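Local coordinates for adenosine monophosphate-protein transferase (Thermoplasma acidophilum, PDB 1RLH) that is of uncharacterised function but probably acts on adenosine or an adenine nucleotide, at residues Gly53-Ala63 with Ala91-Ala102. Numbering follows the deposited sequence.
Sequences GSKYGIGFSEA and AGHTFVILIRNA
Ile-58 and Ile-97 lie side by side at the middle of two antiparallel strands, Ile-58 CG2 against Ile-97 CG1 at 4.0 Å. Along the same face, Tyr-56 CB approaches Ile-99 CG1, and Phe-95 CB meets the edge of the Phe-60 ring at CD1, 4.2 Å away. Phe-60 holds CG anti to its own N (chi1 175°), which swings the ring toward the turn, where CZ comes within 4.0 Å of His-93 CD2. Ala-63 CB sits over a face of the His-93 imidazole, 3.7 Å from the ring centroid, in a CH-pi contact, while a water in the ring plane joins NE2 to Ala-63 N. Replacing His-93 with an alanine would probably leave the Ala-63 methyl and Phe-60 CZ without this shared surface and the water without one of its partners. Gly-57 and Gly-59 put no side chain on the other face, where they pair with Leu-98 and Val-96. Paired backbone bonds link Lys-55 with Arg-100, Gly-57 with Leu-98 and Gly-59 with Val-96. Beyond them, Ser-61 N bonds Thr-94 O and His-93 N returns to Ser-61 O, both at 2.8 Å, fastening the type II turn 91-94, within which Thr-94 OG1 donates to Ala-91 O from above the carbonyl plane. Strand 94-100 is the central strand of a five-stranded antiparallel sheet, with 55-61 and 28-34 beside it and 69-73 beyond 55-61. Helix 104-115 packs under Phe-95, Ile-97 and Ile-99, and helix 76-89 covers Val-96 and Leu-98 on the opposite face.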
ATOM      1  N   GLY A  53     -11.084 -17.653   1.291  1.00 43.84           N
ATOM      2  CA  GLY A  53     -10.282 -18.818   0.978  1.00 42.97           C
ATOM      3  C   GLY A  53      -8.802 -18.509   0.913  1.00 42.38           C
ATOM      4  O   GLY A  53      -7.976 -19.423   0.852  1.00 44.17           O
ATOM      5  N   SER A  54      -8.460 -17.224   0.926  1.00 39.39           N
ATOM      6  CA  SER A  54      -7.064 -16.813   0.871  1.00 36.98           C
ATOM      7  C   SER A  54      -6.655 -16.132   2.171  1.00 34.66           C
ATOM      8  O   SER A  54      -7.491 -15.853   3.030  1.00 33.32           O
ATOM      9  CB  SER A  54      -6.837 -15.848  -0.292  1.00 38.78           C
ATOM     10  OG  SER A  54      -7.395 -14.578  -0.008  1.00 41.16           O
ATOM     11  N   LYS A  55      -5.359 -15.882   2.314  1.00 31.87           N
ATOM     12  CA  LYS A  55      -4.832 -15.215   3.496  1.00 29.76           C
ATOM     13  C   LYS A  55      -4.522 -13.788   3.074  1.00 27.92           C
ATOM     14  O   LYS A  55      -3.970 -13.561   1.998  1.00 27.49           O
ATOM     15  CB  LYS A  55      -3.560 -15.912   3.984  1.00 32.39           C
ATOM     16  CG  LYS A  55      -3.779 -17.346   4.443  1.00 33.82           C
ATOM     17  CD  LYS A  55      -4.735 -17.406   5.625  1.00 37.92           C
ATOM     18  CE  LYS A  55      -4.957 -18.839   6.091  1.00 41.47           C
ATOM     19  NZ  LYS A  55      -5.886 -18.903   7.254  1.00 43.09           N
ATOM     20  N   TYR A  56      -4.877 -12.822   3.913  1.00 24.77           N
ATOM     21  CA  TYR A  56      -4.636 -11.433   3.556  1.00 23.40           C
ATOM     22  C   TYR A  56      -4.447 -10.529   4.760  1.00 23.66           C
ATOM     23  O   TYR A  56      -4.694 -10.916   5.902  1.00 24.41           O
ATOM     24  CB  TYR A  56      -5.806 -10.906   2.718  1.00 22.34           C
ATOM     25  CG  TYR A  56      -7.017 -10.512   3.538  1.00 25.19           C
ATOM     26  CD1 TYR A  56      -7.257  -9.175   3.867  1.00 24.16           C
ATOM     27  CD2 TYR A  56      -7.908 -11.478   4.014  1.00 24.60           C
ATOM     28  CE1 TYR A  56      -8.355  -8.809   4.650  1.00 25.87           C
ATOM     29  CE2 TYR A  56      -9.008 -11.120   4.800  1.00 26.44           C
ATOM     30  CZ  TYR A  56      -9.224  -9.786   5.112  1.00 27.40           C
ATOM     31  OH  TYR A  56     -10.311  -9.432   5.884  1.00 27.56           O
ATOM     32  N   GLY A  57      -4.007  -9.313   4.472  1.00 21.49           N
ATOM     33  CA  GLY A  57      -3.803  -8.320   5.501  1.00 19.04           C
ATOM     34  C   GLY A  57      -4.036  -6.969   4.854  1.00 18.55           C
ATOM     35  O   GLY A  57      -3.841  -6.823   3.644  1.00 17.95           O
ATOM     36  N   ILE A  58      -4.476  -5.996   5.641  1.00 18.61           N
ATOM     37  CA  ILE A  58      -4.711  -4.651   5.136  1.00 18.94           C
ATOM     38  C   ILE A  58      -4.199  -3.635   6.145  1.00 18.94           C
ATOM     39  O   ILE A  58      -4.442  -3.768   7.343  1.00 19.36           O
ATOM     40  CB  ILE A  58      -6.210  -4.348   4.931  1.00 21.71           C
ATOM     41  CG1 ILE A  58      -6.860  -5.410   4.049  1.00 22.93           C
ATOM     42  CG2 ILE A  58      -6.367  -2.970   4.289  1.00 21.26           C
ATOM     43  CD1 ILE A  58      -8.364  -5.241   3.913  1.00 24.90           C
ATOM     44  N   GLY A  59      -3.496  -2.624   5.646  1.00 17.05           N
ATOM     45  CA  GLY A  59      -2.976  -1.561   6.488  1.00 16.19           C
ATOM     46  C   GLY A  59      -3.507  -0.250   5.935  1.00 17.35           C
ATOM     47  O   GLY A  59      -3.596  -0.089   4.720  1.00 16.10           O
ATOM     48  N   PHE A  60      -3.861   0.684   6.815  1.00 17.32           N
ATOM     49  CA  PHE A  60      -4.409   1.974   6.390  1.00 16.80           C
ATOM     50  C   PHE A  60      -3.829   3.104   7.240  1.00 16.31           C
ATOM     51  O   PHE A  60      -3.839   3.033   8.466  1.00 17.79           O
ATOM     52  CB  PHE A  60      -5.938   1.952   6.522  1.00 15.82           C
ATOM     53  CG  PHE A  60      -6.599   3.274   6.223  1.00 19.65           C
ATOM     54  CD1 PHE A  60      -6.563   3.815   4.941  1.00 21.74           C
ATOM     55  CD2 PHE A  60      -7.248   3.982   7.231  1.00 18.19           C
ATOM     56  CE1 PHE A  60      -7.167   5.048   4.666  1.00 21.96           C
ATOM     57  CE2 PHE A  60      -7.853   5.213   6.968  1.00 20.45           C
ATOM     58  CZ  PHE A  60      -7.812   5.748   5.683  1.00 20.65           C
ATOM     59  N   SER A  61      -3.336   4.148   6.584  1.00 15.91           N
ATOM     60  CA  SER A  61      -2.736   5.275   7.286  1.00 16.71           C
ATOM     61  C   SER A  61      -3.763   6.386   7.541  1.00 15.83           C
ATOM     62  O   SER A  61      -3.994   7.240   6.688  1.00 15.79           O
ATOM     63  CB  SER A  61      -1.557   5.818   6.465  1.00 16.07           C
ATOM     64  OG  SER A  61      -0.602   6.497   7.271  1.00 15.52           O
ATOM     65  N   GLU A  62      -4.385   6.365   8.713  1.00 15.42           N
ATOM     66  CA  GLU A  62      -5.365   7.391   9.063  1.00 16.40           C
ATOM     67  C   GLU A  62      -4.636   8.741   8.991  1.00 16.93           C
ATOM     68  O   GLU A  62      -3.601   8.921   9.632  1.00 16.93           O
ATOM     69  CB  GLU A  62      -5.910   7.108  10.467  1.00 17.17           C
ATOM     70  CG  GLU A  62      -6.918   8.118  10.967  1.00 18.88           C
ATOM     71  CD  GLU A  62      -7.567   7.682  12.269  1.00 20.42           C
ATOM     72  OE1 GLU A  62      -6.950   6.893  13.010  1.00 18.63           O
ATOM     73  OE2 GLU A  62      -8.691   8.137  12.551  1.00 23.69           O
ATOM     74  N   ALA A  63      -5.177   9.680   8.212  1.00 15.73           N
ATOM     75  CA  ALA A  63      -4.530  10.979   7.985  1.00 15.59           C
ATOM     76  C   ALA A  63      -4.862  12.142   8.918  1.00 17.73           C
ATOM     77  O   ALA A  63      -4.229  13.198   8.842  1.00 18.08           O
ATOM     78  CB  ALA A  63      -4.769  11.410   6.529  1.00 13.75           C
ATOM     79  N   ALA A  91       2.643   8.170   4.986  1.00 17.40           N
ATOM     80  CA  ALA A  91       1.882   9.157   4.223  1.00 14.78           C
ATOM     81  C   ALA A  91       0.383   8.985   4.453  1.00 14.48           C
ATOM     82  O   ALA A  91      -0.167   7.899   4.271  1.00 14.03           O
ATOM     83  CB  ALA A  91       2.198   9.033   2.723  1.00 15.41           C
ATOM     84  N   GLY A  92      -0.276  10.068   4.845  1.00 15.01           N
ATOM     85  CA  GLY A  92      -1.703  10.012   5.091  1.00 13.56           C
ATOM     86  C   GLY A  92      -2.513   9.450   3.938  1.00 14.94           C
ATOM     87  O   GLY A  92      -2.238   9.736   2.769  1.00 12.89           O
ATOM     88  N   HIS A  93      -3.506   8.638   4.292  1.00 14.30           N
ATOM     89  CA  HIS A  93      -4.426   8.003   3.353  1.00 16.55           C
ATOM     90  C   HIS A  93      -3.854   6.922   2.445  1.00 16.65           C
ATOM     91  O   HIS A  93      -4.465   6.544   1.445  1.00 17.74           O
ATOM     92  CB  HIS A  93      -5.164   9.077   2.548  1.00 15.87           C
ATOM     93  CG  HIS A  93      -6.237   9.764   3.338  1.00 22.26           C
ATOM     94  ND1 HIS A  93      -6.819  10.949   2.946  1.00 23.79           N
ATOM     95  CD2 HIS A  93      -6.840   9.417   4.502  1.00 23.69           C
ATOM     96  CE1 HIS A  93      -7.731  11.306   3.832  1.00 25.04           C
ATOM     97  NE2 HIS A  93      -7.765  10.393   4.786  1.00 25.96           N
ATOM     98  N   THR A  94      -2.683   6.416   2.807  1.00 15.43           N
ATOM     99  CA  THR A  94      -2.077   5.337   2.051  1.00 15.13           C
ATOM    100  C   THR A  94      -2.706   4.048   2.580  1.00 15.17           C
ATOM    101  O   THR A  94      -3.059   3.964   3.763  1.00 14.97           O
ATOM    102  CB  THR A  94      -0.560   5.217   2.320  1.00 14.56           C
ATOM    103  OG1 THR A  94       0.102   6.447   1.993  1.00 14.74           O
ATOM    104  CG2 THR A  94       0.032   4.074   1.501  1.00 15.92           C
ATOM    105  N   PHE A  95      -2.885   3.064   1.705  1.00 13.44           N
ATOM    106  CA  PHE A  95      -3.367   1.767   2.150  1.00 14.08           C
ATOM    107  C   PHE A  95      -2.473   0.718   1.501  1.00 14.75           C
ATOM    108  O   PHE A  95      -1.944   0.927   0.404  1.00 13.36           O
ATOM    109  CB  PHE A  95      -4.865   1.545   1.838  1.00 13.49           C
ATOM    110  CG  PHE A  95      -5.210   1.478   0.375  1.00 14.56           C
ATOM    111  CD1 PHE A  95      -5.054   0.294  -0.343  1.00 13.94           C
ATOM    112  CD2 PHE A  95      -5.762   2.580  -0.265  1.00 14.42           C
ATOM    113  CE1 PHE A  95      -5.450   0.206  -1.674  1.00 15.57           C
ATOM    114  CE2 PHE A  95      -6.163   2.503  -1.603  1.00 15.99           C
ATOM    115  CZ  PHE A  95      -6.008   1.316  -2.307  1.00 15.26           C
ATOM    116  N   VAL A  96      -2.253  -0.377   2.219  1.00 14.02           N
ATOM    117  CA  VAL A  96      -1.412  -1.465   1.746  1.00 13.96           C
ATOM    118  C   VAL A  96      -2.160  -2.766   1.967  1.00 15.51           C
ATOM    119  O   VAL A  96      -2.648  -3.026   3.065  1.00 15.26           O
ATOM    120  CB  VAL A  96      -0.072  -1.545   2.529  1.00 13.70           C
ATOM    121  CG1 VAL A  96       0.710  -2.779   2.093  1.00 13.88           C
ATOM    122  CG2 VAL A  96       0.761  -0.283   2.291  1.00 13.44           C
ATOM    123  N   ILE A  97      -2.259  -3.573   0.919  1.00 15.47           N
ATOM    124  CA  ILE A  97      -2.938  -4.856   1.012  1.00 15.16           C
ATOM    125  C   ILE A  97      -1.966  -5.949   0.573  1.00 16.34           C
ATOM    126  O   ILE A  97      -1.242  -5.784  -0.404  1.00 14.96           O
ATOM    127  CB  ILE A  97      -4.187  -4.898   0.095  1.00 16.43           C
ATOM    128  CG1 ILE A  97      -5.204  -3.846   0.538  1.00 17.52           C
ATOM    129  CG2 ILE A  97      -4.819  -6.286   0.134  1.00 18.01           C
ATOM    130  CD1 ILE A  97      -6.329  -3.623  -0.470  1.00 20.42           C
ATOM    131  N   LEU A  98      -1.927  -7.045   1.323  1.00 16.17           N
ATOM    132  CA  LEU A  98      -1.069  -8.176   0.984  1.00 18.12           C
ATOM    133  C   LEU A  98      -1.973  -9.394   0.906  1.00 18.77           C
ATOM    134  O   LEU A  98      -2.751  -9.649   1.820  1.00 19.03           O
ATOM    135  CB  LEU A  98       0.013  -8.385   2.048  1.00 17.60           C
ATOM    136  CG  LEU A  98       1.226  -7.456   1.960  1.00 16.95           C
ATOM    137  CD1 LEU A  98       2.109  -7.637   3.179  1.00 16.98           C
ATOM    138  CD2 LEU A  98       2.006  -7.758   0.690  1.00 16.25           C
ATOM    139  N   ILE A  99      -1.882 -10.131  -0.197  1.00 21.65           N
ATOM    140  CA  ILE A  99      -2.715 -11.311  -0.390  1.00 21.81           C
ATOM    141  C   ILE A  99      -1.874 -12.507  -0.802  1.00 22.49           C
ATOM    142  O   ILE A  99      -1.024 -12.409  -1.678  1.00 19.02           O
ATOM    143  CB  ILE A  99      -3.780 -11.075  -1.483  1.00 23.00           C
ATOM    144  CG1 ILE A  99      -4.611  -9.838  -1.145  1.00 22.25           C
ATOM    145  CG2 ILE A  99      -4.691 -12.300  -1.590  1.00 22.71           C
ATOM    146  CD1 ILE A  99      -5.505  -9.362  -2.274  1.00 24.12           C
ATOM    147  N   ARG A 100      -2.128 -13.640  -0.164  1.00 25.73           N
ATOM    148  CA  ARG A 100      -1.403 -14.866  -0.458  1.00 29.87           C
ATOM    149  C   ARG A 100      -2.409 -15.997  -0.659  1.00 31.19           C
ATOM    150  O   ARG A 100      -3.506 -15.964  -0.102  1.00 29.95           O
ATOM    151  CB  ARG A 100      -0.459 -15.189   0.706  1.00 33.63           C
ATOM    152  CG  ARG A 100       0.254 -16.517   0.600  1.00 39.55           C
ATOM    153  CD  ARG A 100       1.032 -16.814   1.876  1.00 44.17           C
ATOM    154  NE  ARG A 100       2.223 -15.983   2.023  1.00 47.84           N
ATOM    155  CZ  ARG A 100       3.005 -15.993   3.098  1.00 49.57           C
ATOM    156  NH1 ARG A 100       2.711 -16.784   4.119  1.00 52.54           N
ATOM    157  NH2 ARG A 100       4.088 -15.231   3.148  1.00 48.70           N
ATOM    158  N   ASN A 101      -2.042 -16.986  -1.466  1.00 33.02           N
ATOM    159  CA  ASN A 101      -2.919 -18.124  -1.719  1.00 35.98           C
ATOM    160  C   ASN A 101      -4.227 -17.712  -2.387  1.00 35.37           C
ATOM    161  O   ASN A 101      -5.302 -18.169  -1.999  1.00 36.55           O
ATOM    162  CB  ASN A 101      -3.224 -18.851  -0.404  1.00 39.63           C
ATOM    163  CG  ASN A 101      -1.983 -19.437   0.243  1.00 43.47           C
ATOM    164  OD1 ASN A 101      -2.044 -19.975   1.349  1.00 46.16           O
ATOM    165  ND2 ASN A 101      -0.850 -19.340  -0.447  1.00 44.56           N
ATOM    166  N   ALA A 102      -4.132 -16.847  -3.389  1.00 33.13           N
ATOM    167  CA  ALA A 102      -5.314 -16.392  -4.109  1.00 31.95           C
ATOM    168  C   ALA A 102      -5.123 -16.559  -5.613  1.00 31.58           C
ATOM    169  O   ALA A 102      -4.021 -16.368  -6.133  1.00 30.64           O
ATOM    170  CB  ALA A 102      -5.595 -14.930  -3.782  1.00 32.37           C
TER
HETATM  171  O   HOH W   1      -7.754 -19.574  -2.501  1.00 57.23           O
HETATM  172  O   HOH W   2       1.578   5.649   5.451  1.00 16.42           O
HETATM  173  O   HOH W   3      -8.186   9.327   7.731  1.00 25.07           O